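Long-range contact in glycosyl hydrolases family 2, sugar binding domain protein (Bacteroides uniformis str. 3978 T3 ii, PDB 6D1P), which is a gut-bacterial beta-glucuronidase of glycoside hydrolase family 2 that probably hydrolyses O-glycosidic bonds to glucuronic acid: residues Val612-Tyr626 / Glu642-Leu654. Numbering follows the deposited sequence.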
loop_
_atom_site.group_PDB
_atom_site.type_symbol
_atom_site.label_atom_id
_atom_site.label_comp_id
_atom_site.label_asym_id
_atom_site.label_seq_id
_atom_site.Cartn_x
_atom_site.Cartn_y
_atom_site.Cartn_z
ATOM N N VAL A 612 -35.445 -19.059 -6.998
ATOM C CA VAL A 612 -35.776 -19.581 -8.314
ATOM C C VAL A 612 -35.109 -20.930 -8.514
ATOM O O VAL A 612 -35.770 -21.918 -8.857
ATOM C CB VAL A 612 -35.379 -18.584 -9.409
ATOM C CG1 VAL A 612 -35.631 -19.193 -10.760
ATOM C CG2 VAL A 612 -36.157 -17.287 -9.226
ATOM N N PHE A 613 -33.801 -21.006 -8.244
ATOM C CA PHE A 613 -33.104 -22.291 -8.338
ATOM C C PHE A 613 -33.666 -23.292 -7.343
ATOM O O PHE A 613 -33.855 -24.471 -7.676
ATOM C CB PHE A 613 -31.593 -22.126 -8.110
ATOM C CG PHE A 613 -30.842 -21.641 -9.332
ATOM C CD1 PHE A 613 -30.505 -22.520 -10.352
ATOM C CD2 PHE A 613 -30.499 -20.306 -9.470
ATOM C CE1 PHE A 613 -29.855 -22.088 -11.478
ATOM C CE2 PHE A 613 -29.820 -19.858 -10.604
ATOM C CZ PHE A 613 -29.501 -20.751 -11.609
ATOM N N GLN A 614 -33.920 -22.850 -6.109
ATOM C CA GLN A 614 -34.354 -23.785 -5.081
ATOM C C GLN A 614 -35.700 -24.390 -5.450
ATOM O O GLN A 614 -35.905 -25.602 -5.309
ATOM C CB GLN A 614 -34.426 -23.094 -3.723
ATOM C CG GLN A 614 -34.603 -24.039 -2.529
ATOM C CD GLN A 614 -34.524 -23.301 -1.191
ATOM O OE1 GLN A 614 -35.245 -22.322 -0.963
ATOM N NE2 GLN A 614 -33.627 -23.759 -0.312
ATOM N N SER A 615 -36.604 -23.568 -5.982
ATOM C CA SER A 615 -37.926 -24.049 -6.337
ATOM C C SER A 615 -37.874 -25.101 -7.438
ATOM O O SER A 615 -38.790 -25.923 -7.530
ATOM C CB SER A 615 -38.806 -22.882 -6.770
ATOM O OG SER A 615 -38.364 -22.357 -7.996
ATOM N N TYR A 616 -36.821 -25.102 -8.261
ATOM C CA TYR A 616 -36.677 -26.076 -9.341
ATOM C C TYR A 616 -35.866 -27.293 -8.935
ATOM O O TYR A 616 -36.080 -28.383 -9.469
ATOM C CB TYR A 616 -35.998 -25.431 -10.550
ATOM C CG TYR A 616 -36.898 -24.758 -11.564
ATOM C CD1 TYR A 616 -37.436 -25.478 -12.623
ATOM C CD2 TYR A 616 -37.170 -23.396 -11.494
ATOM C CE1 TYR A 616 -38.246 -24.869 -13.573
ATOM C CE2 TYR A 616 -37.980 -22.775 -12.443
ATOM C CZ TYR A 616 -38.512 -23.524 -13.486
ATOM O OH TYR A 616 -39.310 -22.936 -14.451
ATOM N N TRP A 617 -34.945 -27.143 -7.993
ATOM C CA TRP A 617 -33.950 -28.176 -7.749
ATOM C C TRP A 617 -34.103 -28.873 -6.417
ATOM O O TRP A 617 -33.711 -30.037 -6.292
ATOM C CB TRP A 617 -32.530 -27.580 -7.821
ATOM C CG TRP A 617 -32.064 -27.258 -9.201
ATOM C CD1 TRP A 617 -32.749 -27.453 -10.376
ATOM C CD2 TRP A 617 -30.792 -26.710 -9.565
ATOM N NE1 TRP A 617 -31.977 -27.052 -11.447
ATOM C CE2 TRP A 617 -30.773 -26.593 -10.978
ATOM C CE3 TRP A 617 -29.663 -26.309 -8.837
ATOM C CZ2 TRP A 617 -29.674 -26.078 -11.670
ATOM C CZ3 TRP A 617 -28.558 -25.791 -9.540
ATOM C CH2 TRP A 617 -28.579 -25.686 -10.935
ATOM N N SER A 618 -34.608 -28.175 -5.410
ATOM C CA SER A 618 -34.682 -28.738 -4.073
ATOM C C SER A 618 -35.856 -29.702 -3.968
ATOM O O SER A 618 -36.936 -29.444 -4.509
ATOM C CB SER A 618 -34.837 -27.630 -3.037
ATOM O OG SER A 618 -34.792 -28.178 -1.738
ATOM N N SER A 619 -35.634 -30.816 -3.264
ATOM C CA SER A 619 -36.723 -31.719 -2.912
ATOM C C SER A 619 -37.469 -31.279 -1.657
ATOM O O SER A 619 -38.547 -31.809 -1.375
ATOM C CB SER A 619 -36.191 -33.149 -2.744
ATOM O OG SER A 619 -34.930 -33.174 -2.089
ATOM N N LYS A 620 -36.954 -30.300 -0.923
ATOM C CA LYS A 620 -37.558 -29.895 0.335
ATOM C C LYS A 620 -38.615 -28.825 0.090
ATOM O O LYS A 620 -38.299 -27.777 -0.498
ATOM C CB LYS A 620 -36.513 -29.364 1.300
ATOM C CG LYS A 620 -37.069 -29.213 2.692
ATOM C CD LYS A 620 -36.405 -28.145 3.523
ATOM C CE LYS A 620 -37.003 -28.187 4.923
ATOM N NZ LYS A 620 -36.509 -27.091 5.756
ATOM N N PRO A 621 -39.858 -29.031 0.530
ATOM C CA PRO A 621 -40.919 -28.069 0.226
ATOM C C PRO A 621 -40.553 -26.658 0.670
ATOM O O PRO A 621 -40.038 -26.444 1.769
ATOM C CB PRO A 621 -42.119 -28.621 0.999
ATOM C CG PRO A 621 -41.859 -30.092 1.063
ATOM C CD PRO A 621 -40.371 -30.241 1.193
ATOM N N MET A 622 -40.802 -25.699 -0.218
ATOM C CA MET A 622 -40.510 -24.302 0.034
ATOM C C MET A 622 -41.482 -23.473 -0.784
ATOM O O MET A 622 -42.144 -23.969 -1.701
ATOM C CB MET A 622 -39.052 -23.934 -0.303
ATOM C CG MET A 622 -38.605 -24.299 -1.738
ATOM S SD MET A 622 -39.225 -23.168 -3.007
ATOM C CE MET A 622 -38.282 -21.687 -2.672
ATOM N N LEU A 623 -41.538 -22.196 -0.439
ATOM C CA LEU A 623 -42.453 -21.227 -1.016
ATOM C C LEU A 623 -41.808 -19.860 -0.819
ATOM O O LEU A 623 -41.423 -19.527 0.305
ATOM C CB LEU A 623 -43.815 -21.304 -0.316
ATOM C CG LEU A 623 -44.940 -20.346 -0.688
ATOM C CD1 LEU A 623 -45.465 -20.659 -2.073
ATOM C CD2 LEU A 623 -46.069 -20.451 0.338
ATOM N N HIS A 624 -41.657 -19.087 -1.897
ATOM C CA HIS A 624 -41.032 -17.767 -1.817
ATOM C C HIS A 624 -41.758 -16.830 -2.760
ATOM O O HIS A 624 -41.664 -16.977 -3.980
ATOM C CB HIS A 624 -39.537 -17.803 -2.169
ATOM C CG HIS A 624 -38.859 -16.455 -2.098
ATOM N ND1 HIS A 624 -38.159 -16.023 -0.987
ATOM C CD2 HIS A 624 -38.790 -15.445 -2.997
ATOM C CE1 HIS A 624 -37.679 -14.812 -1.211
ATOM N NE2 HIS A 624 -38.051 -14.436 -2.421
ATOM N N ILE A 625 -42.462 -15.859 -2.193
ATOM C CA ILE A 625 -43.020 -14.784 -2.993
ATOM C C ILE A 625 -41.886 -13.888 -3.451
ATOM O O ILE A 625 -41.076 -13.424 -2.639
ATOM C CB ILE A 625 -44.044 -13.989 -2.176
ATOM C CG1 ILE A 625 -45.126 -14.928 -1.618
ATOM C CG2 ILE A 625 -44.609 -12.857 -3.017
ATOM C CD1 ILE A 625 -45.929 -14.318 -0.470
ATOM N N TYR A 626 -41.818 -13.636 -4.749
ATOM C CA TYR A 626 -40.792 -12.745 -5.252
ATOM C C TYR A 626 -41.125 -11.312 -4.850
ATOM O O TYR A 626 -42.180 -10.784 -5.216
ATOM C CB TYR A 626 -40.645 -12.886 -6.769
ATOM C CG TYR A 626 -39.820 -11.786 -7.380
ATOM C CD1 TYR A 626 -38.591 -11.411 -6.825
ATOM C CD2 TYR A 626 -40.271 -11.092 -8.495
ATOM C CE1 TYR A 626 -37.844 -10.380 -7.379
ATOM C CE2 TYR A 626 -39.528 -10.072 -9.056
ATOM C CZ TYR A 626 -38.317 -9.726 -8.495
ATOM O OH TYR A 626 -37.587 -8.700 -9.052
ATOM N N GLU A 642 -48.418 -7.731 -11.568
ATOM C CA GLU A 642 -47.975 -9.114 -11.554
ATOM C C GLU A 642 -47.227 -9.449 -10.268
ATOM O O GLU A 642 -46.438 -8.644 -9.756
ATOM C CB GLU A 642 -47.083 -9.374 -12.766
ATOM C CG GLU A 642 -46.392 -10.720 -12.801
ATOM C CD GLU A 642 -45.080 -10.640 -13.569
ATOM O OE1 GLU A 642 -44.096 -10.062 -13.019
ATOM O OE2 GLU A 642 -45.050 -11.115 -14.729
ATOM N N ILE A 643 -47.494 -10.649 -9.747
ATOM C CA ILE A 643 -46.806 -11.225 -8.597
ATOM C C ILE A 643 -46.373 -12.630 -8.988
ATOM O O ILE A 643 -47.201 -13.440 -9.418
ATOM C CB ILE A 643 -47.705 -11.267 -7.340
ATOM C CG1 ILE A 643 -47.980 -9.877 -6.797
ATOM C CG2 ILE A 643 -47.094 -12.119 -6.233
ATOM C CD1 ILE A 643 -49.192 -9.214 -7.400
ATOM N N LEU A 644 -45.082 -12.920 -8.856
ATOM C CA LEU A 644 -44.557 -14.249 -9.145
ATOM C C LEU A 644 -44.201 -14.952 -7.845
ATOM O O LEU A 644 -43.752 -14.327 -6.885
ATOM C CB LEU A 644 -43.314 -14.182 -10.042
ATOM C CG LEU A 644 -43.361 -13.245 -11.249
ATOM C CD1 LEU A 644 -41.945 -13.023 -11.861
ATOM C CD2 LEU A 644 -44.352 -13.738 -12.293
ATOM N N VAL A 645 -44.380 -16.260 -7.814
ATOM C CA VAL A 645 -44.037 -17.037 -6.634
ATOM C C VAL A 645 -43.153 -18.188 -7.063
ATOM O O VAL A 645 -43.424 -18.847 -8.075
ATOM C CB VAL A 645 -45.287 -17.556 -5.903
ATOM C CG1 VAL A 645 -44.868 -18.416 -4.742
ATOM C CG2 VAL A 645 -46.134 -16.391 -5.414
ATOM N N TYR A 646 -42.102 -18.437 -6.305
ATOM C CA TYR A 646 -41.190 -19.523 -6.631
ATOM C C TYR A 646 -41.344 -20.578 -5.543
ATOM O O TYR A 646 -40.883 -20.405 -4.410
ATOM C CB TYR A 646 -39.755 -19.005 -6.829
ATOM C CG TYR A 646 -39.684 -18.303 -8.171
ATOM C CD1 TYR A 646 -39.392 -19.020 -9.344
ATOM C CD2 TYR A 646 -40.016 -16.951 -8.293
ATOM C CE1 TYR A 646 -39.382 -18.394 -10.588
ATOM C CE2 TYR A 646 -40.016 -16.322 -9.529
ATOM C CZ TYR A 646 -39.707 -17.058 -10.675
ATOM O OH TYR A 646 -39.711 -16.437 -11.895
ATOM N N SER A 647 -42.030 -21.663 -5.897
ATOM C CA SER A 647 -42.271 -22.764 -4.985
ATOM C C SER A 647 -42.139 -24.076 -5.744
ATOM O O SER A 647 -42.419 -24.142 -6.944
ATOM C CB SER A 647 -43.667 -22.632 -4.346
ATOM O OG SER A 647 -44.057 -23.837 -3.707
ATOM N N ASN A 648 -41.680 -25.114 -5.040
ATOM C CA ASN A 648 -41.774 -26.489 -5.504
ATOM C C ASN A 648 -43.002 -27.211 -4.945
ATOM O O ASN A 648 -43.074 -28.442 -5.035
ATOM C CB ASN A 648 -40.510 -27.268 -5.134
ATOM C CG ASN A 648 -40.168 -27.146 -3.667
ATOM O OD1 ASN A 648 -40.865 -26.456 -2.903
ATOM N ND2 ASN A 648 -39.099 -27.815 -3.257
ATOM N N CYS A 649 -43.938 -26.480 -4.332
ATOM C CA CYS A 649 -45.177 -27.091 -3.862
ATOM C C CYS A 649 -46.124 -27.304 -5.043
ATOM O O CYS A 649 -46.212 -26.440 -5.924
ATOM C CB CYS A 649 -45.855 -26.212 -2.800
ATOM S SG CYS A 649 -45.085 -26.232 -1.136
ATOM N N PRO A 650 -46.848 -28.434 -5.089
ATOM C CA PRO A 650 -47.750 -28.677 -6.238
ATOM C C PRO A 650 -48.810 -27.606 -6.423
ATOM O O PRO A 650 -49.138 -27.263 -7.567
ATOM C CB PRO A 650 -48.379 -30.039 -5.913
ATOM C CG PRO A 650 -47.381 -30.710 -5.030
ATOM C CD PRO A 650 -46.724 -29.612 -4.214
ATOM N N GLU A 651 -49.339 -27.051 -5.331
ATOM C CA GLU A 651 -50.375 -26.030 -5.381
ATOM C C GLU A 651 -50.019 -24.902 -4.434
ATOM O O GLU A 651 -49.516 -25.131 -3.330
ATOM C CB GLU A 651 -51.751 -26.567 -4.983
ATOM C CG GLU A 651 -52.669 -26.883 -6.144
ATOM C CD GLU A 651 -54.060 -27.299 -5.669
ATOM O OE1 GLU A 651 -55.055 -26.664 -6.093
ATOM O OE2 GLU A 651 -54.143 -28.253 -4.855
ATOM N N VAL A 652 -50.319 -23.688 -4.864
ATOM C CA VAL A 652 -50.001 -22.485 -4.116
ATOM C C VAL A 652 -51.187 -21.560 -4.238
ATOM O O VAL A 652 -51.690 -21.335 -5.345
ATOM C CB VAL A 652 -48.728 -21.786 -4.642
ATOM C CG1 VAL A 652 -48.583 -20.410 -4.011
ATOM C CG2 VAL A 652 -47.511 -22.654 -4.377
ATOM N N GLU A 653 -51.634 -21.019 -3.115
ATOM C CA GLU A 653 -52.685 -20.019 -3.115
ATOM C C GLU A 653 -52.114 -18.672 -2.686
ATOM O O GLU A 653 -51.367 -18.586 -1.701
ATOM C CB GLU A 653 -53.843 -20.432 -2.206
ATOM C CG GLU A 653 -54.961 -19.403 -2.195
ATOM C CD GLU A 653 -56.283 -19.943 -1.664
ATOM O OE1 GLU A 653 -57.306 -19.290 -1.973
ATOM O OE2 GLU A 653 -56.288 -20.996 -0.964
ATOM N N LEU A 654 -52.480 -17.632 -3.428
ATOM C CA LEU A 654 -52.055 -16.274 -3.161
ATOM C C LEU A 654 -53.191 -15.513 -2.499
ATOM O O LEU A 654 -54.359 -15.681 -2.863
ATOM C CB LEU A 654 -51.643 -15.570 -4.456
ATOM C CG LEU A 654 -50.928 -14.240 -4.240
ATOM C CD1 LEU A 654 -49.532 -14.488 -3.683
ATOM C CD2 LEU A 654 -50.887 -13.418 -5.521
HETATM O O HOH W 1 -43.469 -10.638 -7.855
#
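The side-chain nitrogen of N648, ND2, is shared by two backbone carbonyls, reaching S618 O at 3.0 Å and K620 O at 2.9 Å. It ties the loop leaving helix 609-617 of the TIM-barrel region to a sheet edge, where strand 623-625 pairs antiparallel with strand 641-647 in a three-stranded sheet, probably part of an immunoglobulin-like domain. Both oxygens lie in the amide plane of N648, and the bond to K620 O is almost straight (178°), although ND2 sits above each carbonyl plane. The other end of the amide is used as well: M622 N donates to N648 OD1 at 2.8 Å, on a lone pair in the carbonyl plane. Asparagine suits this place because a single flat group offers both donors and an acceptor to the loop. With CG between its own backbone N and carbonyl carbon (chi1 52°), the amide faces that loop while CB rests near S615 O. An aspartate in its place would probably leave the carbonyls of S618 and K620 without their shared donor and loosen the turn. S647 OG grips M622 O at 2.8 Å while accepting from C649 N, an ST turn.

Beyond the loop, H624 and Y646 form a hydrogen-bonded pair: Y646 N donates to H624 O, and the return bond from H624 N to Y646 O is weak. L623 and V645 share one face of this sheet; L623 CD1 rests against V645 CG1, S647 CB and the methyls of V652, from strand 651-656 of a second sheet. On the other face, the Y646 ring lies against helix 609-617; its OH bonds D558 of helix 550-564. V612 CG2 stands over the ring centre in a CH-pi contact, 3.6 Å from the centroid, and S615 OG, itself bonded to V612 O, lies in the ring plane 3.7 Å from Y646 CD1.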